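Local coordinates for homoserine O-acetyltransferase (Bacillus anthracis str. 'Ames Ancestor', PDB 3I1I), which probably transfers an acetyl group from acetyl-CoA to the hydroxyl of homoserine, a step toward methionine, at residues A[90-93]-A[94-98]; A[125-129]-A[130-134]; A[273-277]-A[278-282]. One frame throughout, in Å; residues are numbered along the deposited sequence.

Contact 1 (90-98), the end of strand 87-91 of the central sheet and the turn that follows it, touches both capped helix starts. Its centre is about 11 Å from the centre of contact 2 (125-134) and about 11 Å from that of contact 3 (273-282), which are themselves about 17 Å apart. C95 SG touches F127 CE2 of contact 2 at 3.6 Å, while the backbone of contact 3 joins the loop just after the turn through a probable hydrogen bond between D276 N and V97 O (3.0 Å). Contacts 2 and 3 meet where P125 O approaches Y282 CE2 (3.4 Å), and both touch the second subunit. The side chains of N93 and F129 come near G153, S155 and G157 of the probable nucleophile elbow without touching them.

Contact 1: A[90-93]-A[94-98]; sequences CTDN and LCNVQ
N93 and N96 are the ends of a type II beta turn whose third position, usually favourable for glycine, is taken by C95 with a positive phi of 50°. The two ends stand 3.3 Å apart from N93 O to N96 N, and each of these atoms hydrogen-bonds to the hydroxyl of T106, which ties the turn to a later part of the loop. N96 CB sits over the mouth of the turn, 3.5 Å from N93 O. From there the side chain extends with CG anti to the backbone N (chi1 -171°), which turns its amide toward the D92 side, where ND2 comes no nearer than 4.4 Å to D92 CB. The same amide starts a second turn: N96 OD1 accepts from Q98 N at 3.0 Å, the donor tilted 28° from the carbonyl plane, an Asx turn that begins on the last residue of the beta turn. ND2 is bound to A53 O, so both ends of this buried amide are engaged. D92 is held mainly by S55 N, with I105 N and K9 as further partners, and N93 N bonds to H49. Two tight turns sharing N96 thus shape the loop leaving strand 87-91 of the central sheet in this alpha/beta hydrolase fold.

Contact 2: A[125-129]-A[130-134]; sequences PVFTF and LDVAR
A capping box formed by T128 and D131 starts helix 129-142. T128, the N-cap residue, has OG1 between its backbone N and carbonyl carbon (chi1 69°), a setting that turns the hydroxyl oxygen onto the first turn of the helix. There it accepts from D131 N at 3.2 Å and, weakly, from L130 N. The reciprocal bond runs from T128 N to D131 OD2, 3.0 Å long and nearly straight at 166°; it reaches the carboxylate oxygen on its anti side, 16° out of the plane. A water donates to D131 OD2 (2.7 Å) and also to V126 O (2.6 Å), carrying the cap back into the preceding loop. The other oxygen, OD1, has its partners outside, E20 N and the hydroxyl of Y17. An apolar pair bridges the same turn: F127, just before the cap, and V132 lie side by side and point the same way, with CG2 of V132 approaching CE1 of the ring obliquely at 4.0 Å. This is the hydrophobic staple that often accompanies a capping box. Along the loop, V126 packs on K253 and T128 on Y251, both of the second subunit, while F129 packs on helix 156-167 and on A286 and V287 of helix 277-289. The carboxylate of D131 therefore receives donors at both oxygens and lies at the positive end of a helix dipole, an environment that would probably favour its ionised form and hold it in one orientation.

Contact 3: A[273-277]-A[278-282]; sequences ELVDA and NSWMY
Polar contacts at the start of helix 277-289 converge on D276, the N-cap residue. Its CG stands anti to the backbone N (chi1 179°), and OD2 is thereby carried to S279, three residues on. OD2 accepts twice from that serine: from S279 OG at 2.9 Å, through the anti lone pair, and from S279 N at 3.0 Å, the donor coming from above the carboxylate plane, 47° out of it. OD1 is engaged outside by Y211 OH and Q215 NE2, so the buried carboxylate is gripped at both oxygens and its rotation is probably fixed. N278, also buried, has OD1 bonded to W206 NE1 and ND2 to G209 O. Backbone bonds then continue the helix, from W280 N to D276 O (2.9 Å) and from the N of M281, a selenomethionine, to A277 O (2.9 Å). The apolar part is a hydrophobic staple across the cap: V275 CG1 meets W280 CE3 at 3.7 Å, and the two side chains cross obliquely. Beyond this pair the indole meets the F51 ring with planes at about 60°. W280 packs on helix 217-228 and also reaches I200 of helix 186-202, which A277 and M281 touch as well; the helix start thus contacts both of these helices of its own chain and, through M281 and Y282, V254 of the second subunit.

Contact 1: A[90-93]-A[94-98]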
loop_
_atom_site.group_PDB
_atom_site.type_symbol
_atom_site.label_atom_id
_atom_site.label_comp_id
_atom_site.label_asym_id
_atom_site.label_seq_id
_atom_site.Cartn_x
_atom_site.Cartn_y
_atom_site.Cartn_z
ATOM N N CYS A 90 4.043 2.859 -32.770
ATOM C CA CYS A 90 4.003 2.811 -31.326
ATOM C C CYS A 90 5.395 3.028 -30.808
ATOM O O CYS A 90 6.336 2.502 -31.368
ATOM C CB CYS A 90 3.500 1.440 -30.902
ATOM S SG CYS A 90 3.180 1.338 -29.117
ATOM N N THR A 91 5.513 3.753 -29.712
ATOM C CA THR A 91 6.794 4.194 -29.181
ATOM C C THR A 91 6.967 3.789 -27.710
ATOM O O THR A 91 5.986 3.592 -27.001
ATOM C CB THR A 91 6.894 5.750 -29.274
ATOM O OG1 THR A 91 5.916 6.341 -28.415
ATOM C CG2 THR A 91 6.660 6.258 -30.718
ATOM N N ASP A 92 8.209 3.692 -27.244
ATOM C CA ASP A 92 8.472 3.480 -25.832
ATOM C C ASP A 92 8.344 4.808 -25.044
ATOM O O ASP A 92 8.919 5.806 -25.423
ATOM C CB ASP A 92 9.905 2.980 -25.592
ATOM C CG ASP A 92 10.203 1.620 -26.204
ATOM O OD1 ASP A 92 9.342 0.713 -26.190
ATOM O OD2 ASP A 92 11.366 1.469 -26.649
ATOM N N ASN A 93 7.655 4.783 -23.911
ATOM C CA ASN A 93 7.518 5.943 -23.058
ATOM C C ASN A 93 8.811 6.253 -22.300
ATOM O O ASN A 93 9.613 5.343 -21.999
ATOM C CB ASN A 93 6.383 5.707 -22.070
ATOM C CG ASN A 93 5.063 5.553 -22.734
ATOM O OD1 ASN A 93 4.879 5.956 -23.883
ATOM N ND2 ASN A 93 4.099 4.985 -22.012
ATOM N N LEU A 94 9.028 7.531 -22.002
ATOM C CA LEU A 94 10.066 7.921 -21.016
ATOM C C LEU A 94 9.970 7.097 -19.678
ATOM O O LEU A 94 8.872 6.696 -19.259
ATOM C CB LEU A 94 9.919 9.407 -20.652
ATOM C CG LEU A 94 10.432 10.540 -21.547
ATOM C CD1 LEU A 94 9.864 11.865 -21.001
ATOM C CD2 LEU A 94 11.981 10.543 -21.567
ATOM N N CYS A 95 11.114 6.873 -19.042
ATOM C CA CYS A 95 11.206 6.075 -17.831
ATOM C C CYS A 95 10.514 4.705 -17.930
ATOM O O CYS A 95 9.937 4.220 -16.936
ATOM C CB CYS A 95 10.618 6.838 -16.662
ATOM S SG CYS A 95 11.407 8.425 -16.413
ATOM N N ASN A 96 10.592 4.077 -19.110
ATOM C CA ASN A 96 9.960 2.792 -19.302
ATOM C C ASN A 96 10.432 1.884 -18.182
ATOM O O ASN A 96 11.628 1.854 -17.883
ATOM C CB ASN A 96 10.307 2.196 -20.662
ATOM C CG ASN A 96 9.483 0.966 -20.971
ATOM O OD1 ASN A 96 9.768 -0.120 -20.470
ATOM N ND2 ASN A 96 8.461 1.122 -21.817
ATOM N N VAL A 97 9.513 1.167 -17.553
ATOM C CA VAL A 97 9.869 0.389 -16.364
ATOM C C VAL A 97 10.651 -0.873 -16.703
ATOM O O VAL A 97 11.491 -1.322 -15.910
ATOM C CB VAL A 97 8.635 0.035 -15.487
ATOM C CG1 VAL A 97 7.879 1.297 -15.155
ATOM C CG2 VAL A 97 7.738 -0.998 -16.176
ATOM N N GLN A 98 10.389 -1.439 -17.875
ATOM C CA GLN A 98 11.057 -2.667 -18.318
ATOM C C GLN A 98 12.405 -2.339 -18.870
ATOM O O GLN A 98 12.717 -2.716 -20.009
ATOM C CB GLN A 98 10.276 -3.331 -19.431
ATOM C CG GLN A 98 8.959 -3.846 -19.016
ATOM C CD GLN A 98 8.375 -4.713 -20.098
ATOM O OE1 GLN A 98 9.052 -5.630 -20.607
ATOM N NE2 GLN A 98 7.111 -4.440 -20.475
#

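Contact 2: A[125-129]-A[130-134]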
loop_
_atom_site.group_PDB
_atom_site.type_symbol
_atom_site.label_atom_id
_atom_site.label_comp_id
_atom_site.label_asym_id
_atom_site.label_seq_id
_atom_site.Cartn_x
_atom_site.Cartn_y
_atom_site.Cartn_z
ATOM N N PRO A 125 14.639 14.238 -14.359
ATOM C CA PRO A 125 13.549 15.191 -14.193
ATOM C C PRO A 125 12.191 14.524 -14.162
ATOM O O PRO A 125 11.995 13.487 -14.772
ATOM C CB PRO A 125 13.638 16.069 -15.440
ATOM C CG PRO A 125 14.332 15.237 -16.447
ATOM C CD PRO A 125 15.278 14.352 -15.680
ATOM N N VAL A 126 11.264 15.151 -13.461
ATOM C CA VAL A 126 9.889 14.749 -13.491
ATOM C C VAL A 126 9.365 14.919 -14.899
ATOM O O VAL A 126 9.586 16.004 -15.539
ATOM C CB VAL A 126 9.062 15.597 -12.529
ATOM C CG1 VAL A 126 7.576 15.294 -12.709
ATOM C CG2 VAL A 126 9.561 15.361 -11.065
ATOM N N PHE A 127 8.693 13.866 -15.381
ATOM C CA PHE A 127 8.009 13.910 -16.651
ATOM C C PHE A 127 6.508 13.695 -16.510
ATOM O O PHE A 127 6.051 13.046 -15.570
ATOM C CB PHE A 127 8.605 12.869 -17.622
ATOM C CG PHE A 127 8.018 11.475 -17.491
ATOM C CD1 PHE A 127 7.026 11.057 -18.348
ATOM C CD2 PHE A 127 8.489 10.589 -16.525
ATOM C CE1 PHE A 127 6.497 9.788 -18.262
ATOM C CE2 PHE A 127 7.966 9.313 -16.406
ATOM C CZ PHE A 127 6.960 8.904 -17.272
ATOM N N THR A 128 5.776 14.216 -17.499
ATOM C CA THR A 128 4.361 14.004 -17.648
ATOM C C THR A 128 4.081 13.320 -18.979
ATOM O O THR A 128 4.963 13.164 -19.825
ATOM C CB THR A 128 3.622 15.332 -17.676
ATOM O OG1 THR A 128 3.930 16.037 -18.898
ATOM C CG2 THR A 128 4.009 16.154 -16.461
ATOM N N PHE A 129 2.841 12.923 -19.176
ATOM C CA PHE A 129 2.457 12.305 -20.428
ATOM C C PHE A 129 2.354 13.305 -21.533
ATOM O O PHE A 129 2.315 12.936 -22.690
ATOM C CB PHE A 129 1.190 11.451 -20.264
ATOM C CG PHE A 129 1.434 10.225 -19.396
ATOM C CD1 PHE A 129 2.389 9.270 -19.777
ATOM C CD2 PHE A 129 0.782 10.060 -18.188
ATOM C CE1 PHE A 129 2.675 8.174 -18.974
ATOM C CE2 PHE A 129 1.069 8.959 -17.381
ATOM C CZ PHE A 129 2.031 8.020 -17.776
ATOM N N LEU A 130 2.366 14.590 -21.193
ATOM C CA LEU A 130 2.511 15.615 -22.216
ATOM C C LEU A 130 3.951 15.610 -22.773
ATOM O O LEU A 130 4.141 15.745 -24.001
ATOM C CB LEU A 130 2.095 16.965 -21.706
ATOM C CG LEU A 130 2.305 18.153 -22.643
ATOM C CD1 LEU A 130 1.756 17.880 -24.036
ATOM C CD2 LEU A 130 1.664 19.418 -21.975
ATOM N N ASP A 131 4.944 15.393 -21.908
ATOM C CA ASP A 131 6.336 15.247 -22.388
ATOM C C ASP A 131 6.458 14.127 -23.403
ATOM O O ASP A 131 7.104 14.307 -24.434
ATOM C CB ASP A 131 7.300 15.005 -21.254
ATOM C CG ASP A 131 7.515 16.245 -20.408
ATOM O OD1 ASP A 131 7.851 17.279 -21.007
ATOM O OD2 ASP A 131 7.342 16.199 -19.163
ATOM N N VAL A 132 5.767 13.007 -23.156
ATOM C CA VAL A 132 5.798 11.893 -24.076
ATOM C C VAL A 132 5.144 12.258 -25.445
ATOM O O VAL A 132 5.682 11.927 -26.511
ATOM C CB VAL A 132 5.199 10.604 -23.456
ATOM C CG1 VAL A 132 5.027 9.518 -24.520
ATOM C CG2 VAL A 132 6.082 10.106 -22.243
ATOM N N ALA A 133 4.020 12.956 -25.394
ATOM C CA ALA A 133 3.327 13.419 -26.574
ATOM C C ALA A 133 4.237 14.409 -27.366
ATOM O O ALA A 133 4.301 14.345 -28.590
ATOM C CB ALA A 133 1.988 14.077 -26.166
ATOM N N ARG A 134 4.960 15.290 -26.680
ATOM C CA ARG A 134 5.843 16.225 -27.392
ATOM C C ARG A 134 6.987 15.489 -28.104
ATOM O O ARG A 134 7.316 15.817 -29.240
ATOM C CB ARG A 134 6.408 17.299 -26.472
ATOM C CG ARG A 134 5.322 18.112 -25.715
ATOM C CD ARG A 134 5.495 19.564 -26.005
ATOM N NE ARG A 134 4.610 20.470 -25.251
ATOM C CZ ARG A 134 3.490 21.029 -25.728
ATOM N NH1 ARG A 134 3.031 20.768 -26.969
ATOM N NH2 ARG A 134 2.813 21.853 -24.940
HETATM O O HOH W 1 8.335 17.704 -17.110
#

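Contact 3: A[273-277]-A[278-282]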
loop_
_atom_site.group_PDB
_atom_site.type_symbol
_atom_site.label_atom_id
_atom_site.label_comp_id
_atom_site.label_asym_id
_atom_site.label_seq_id
_atom_site.Cartn_x
_atom_site.Cartn_y
_atom_site.Cartn_z
ATOM N N GLU A 273 10.268 -8.785 -12.158
ATOM C CA GLU A 273 11.609 -9.341 -12.382
ATOM C C GLU A 273 12.483 -8.531 -13.329
ATOM O O GLU A 273 13.656 -8.352 -13.056
ATOM C CB GLU A 273 11.497 -10.807 -12.809
ATOM C CG GLU A 273 10.949 -11.636 -11.601
ATOM C CD GLU A 273 11.034 -13.142 -11.765
ATOM O OE1 GLU A 273 10.948 -13.663 -12.903
ATOM O OE2 GLU A 273 11.144 -13.813 -10.723
ATOM N N LEU A 274 11.908 -8.006 -14.403
ATOM C CA LEU A 274 12.652 -7.163 -15.327
ATOM C C LEU A 274 12.539 -5.678 -15.063
ATOM O O LEU A 274 12.936 -4.881 -15.910
ATOM C CB LEU A 274 12.170 -7.396 -16.772
ATOM C CG LEU A 274 12.396 -8.781 -17.425
ATOM C CD1 LEU A 274 12.346 -8.660 -19.012
ATOM C CD2 LEU A 274 13.711 -9.472 -16.922
ATOM N N VAL A 275 12.030 -5.289 -13.907
ATOM C CA VAL A 275 11.521 -3.936 -13.711
ATOM C C VAL A 275 12.472 -3.119 -12.873
ATOM O O VAL A 275 13.115 -3.652 -11.990
ATOM C CB VAL A 275 10.121 -4.005 -13.059
ATOM C CG1 VAL A 275 9.681 -2.674 -12.490
ATOM C CG2 VAL A 275 9.127 -4.526 -14.084
ATOM N N ASP A 276 12.567 -1.816 -13.164
ATOM C CA ASP A 276 13.403 -0.901 -12.376
ATOM C C ASP A 276 12.585 -0.014 -11.428
ATOM O O ASP A 276 11.661 0.675 -11.838
ATOM C CB ASP A 276 14.218 -0.006 -13.293
ATOM C CG ASP A 276 15.081 0.985 -12.519
ATOM O OD1 ASP A 276 15.934 0.526 -11.706
ATOM O OD2 ASP A 276 14.877 2.202 -12.717
ATOM N N ALA A 277 12.987 0.021 -10.169
ATOM C CA ALA A 277 12.212 0.677 -9.106
ATOM C C ALA A 277 12.094 2.183 -9.324
ATOM O O ALA A 277 10.983 2.716 -9.283
ATOM C CB ALA A 277 12.811 0.371 -7.703
ATOM N N ASN A 278 13.220 2.865 -9.528
ATOM C CA ASN A 278 13.199 4.312 -9.769
ATOM C C ASN A 278 12.303 4.654 -10.975
ATOM O O ASN A 278 11.537 5.636 -10.933
ATOM C CB ASN A 278 14.611 4.862 -9.994
ATOM C CG ASN A 278 15.470 4.847 -8.720
ATOM O OD1 ASN A 278 14.964 4.753 -7.602
ATOM N ND2 ASN A 278 16.762 4.979 -8.890
ATOM N N SER A 279 12.391 3.823 -12.017
ATOM C CA SER A 279 11.603 4.001 -13.195
ATOM C C SER A 279 10.107 3.902 -12.838
ATOM O O SER A 279 9.265 4.705 -13.296
ATOM C CB SER A 279 11.968 2.957 -14.252
ATOM O OG SER A 279 13.222 3.258 -14.837
ATOM N N TRP A 280 9.798 2.906 -12.023
ATOM C CA TRP A 280 8.443 2.706 -11.559
ATOM C C TRP A 280 7.957 3.952 -10.828
ATOM O O TRP A 280 6.867 4.397 -11.083
ATOM C CB TRP A 280 8.367 1.482 -10.632
ATOM C CG TRP A 280 6.964 1.121 -10.300
ATOM C CD1 TRP A 280 6.113 1.767 -9.426
ATOM C CD2 TRP A 280 6.230 0.057 -10.867
ATOM N NE1 TRP A 280 4.890 1.147 -9.422
ATOM C CE2 TRP A 280 4.934 0.090 -10.297
ATOM C CE3 TRP A 280 6.543 -0.940 -11.795
ATOM C CZ2 TRP A 280 3.949 -0.828 -10.633
ATOM C CZ3 TRP A 280 5.555 -1.855 -12.149
ATOM C CH2 TRP A 280 4.275 -1.802 -11.551
HETATM N N MSE A 281 8.776 4.518 -9.949
HETATM C CA MSE A 281 8.378 5.724 -9.227
HETATM C C MSE A 281 8.049 6.879 -10.195
HETATM O O MSE A 281 7.017 7.539 -10.017
HETATM C CB MSE A 281 9.463 6.249 -8.268
HETATM C CG MSE A 281 9.868 5.371 -7.111
HETATM SE SE MSE A 281 11.187 6.384 -5.990
HETATM C CE MSE A 281 10.765 8.140 -6.477
ATOM N N TYR A 282 8.946 7.160 -11.149
ATOM C CA TYR A 282 8.757 8.307 -12.068
ATOM C C TYR A 282 7.489 8.156 -12.893
ATOM O O TYR A 282 6.740 9.134 -13.076
ATOM C CB TYR A 282 9.946 8.501 -12.995
ATOM C CG TYR A 282 11.025 9.343 -12.389
ATOM C CD1 TYR A 282 11.971 8.786 -11.562
ATOM C CD2 TYR A 282 11.100 10.715 -12.627
ATOM C CE1 TYR A 282 12.958 9.557 -10.984
ATOM C CE2 TYR A 282 12.106 11.485 -12.053
ATOM C CZ TYR A 282 13.021 10.888 -11.233
ATOM O OH TYR A 282 14.027 11.590 -10.631
#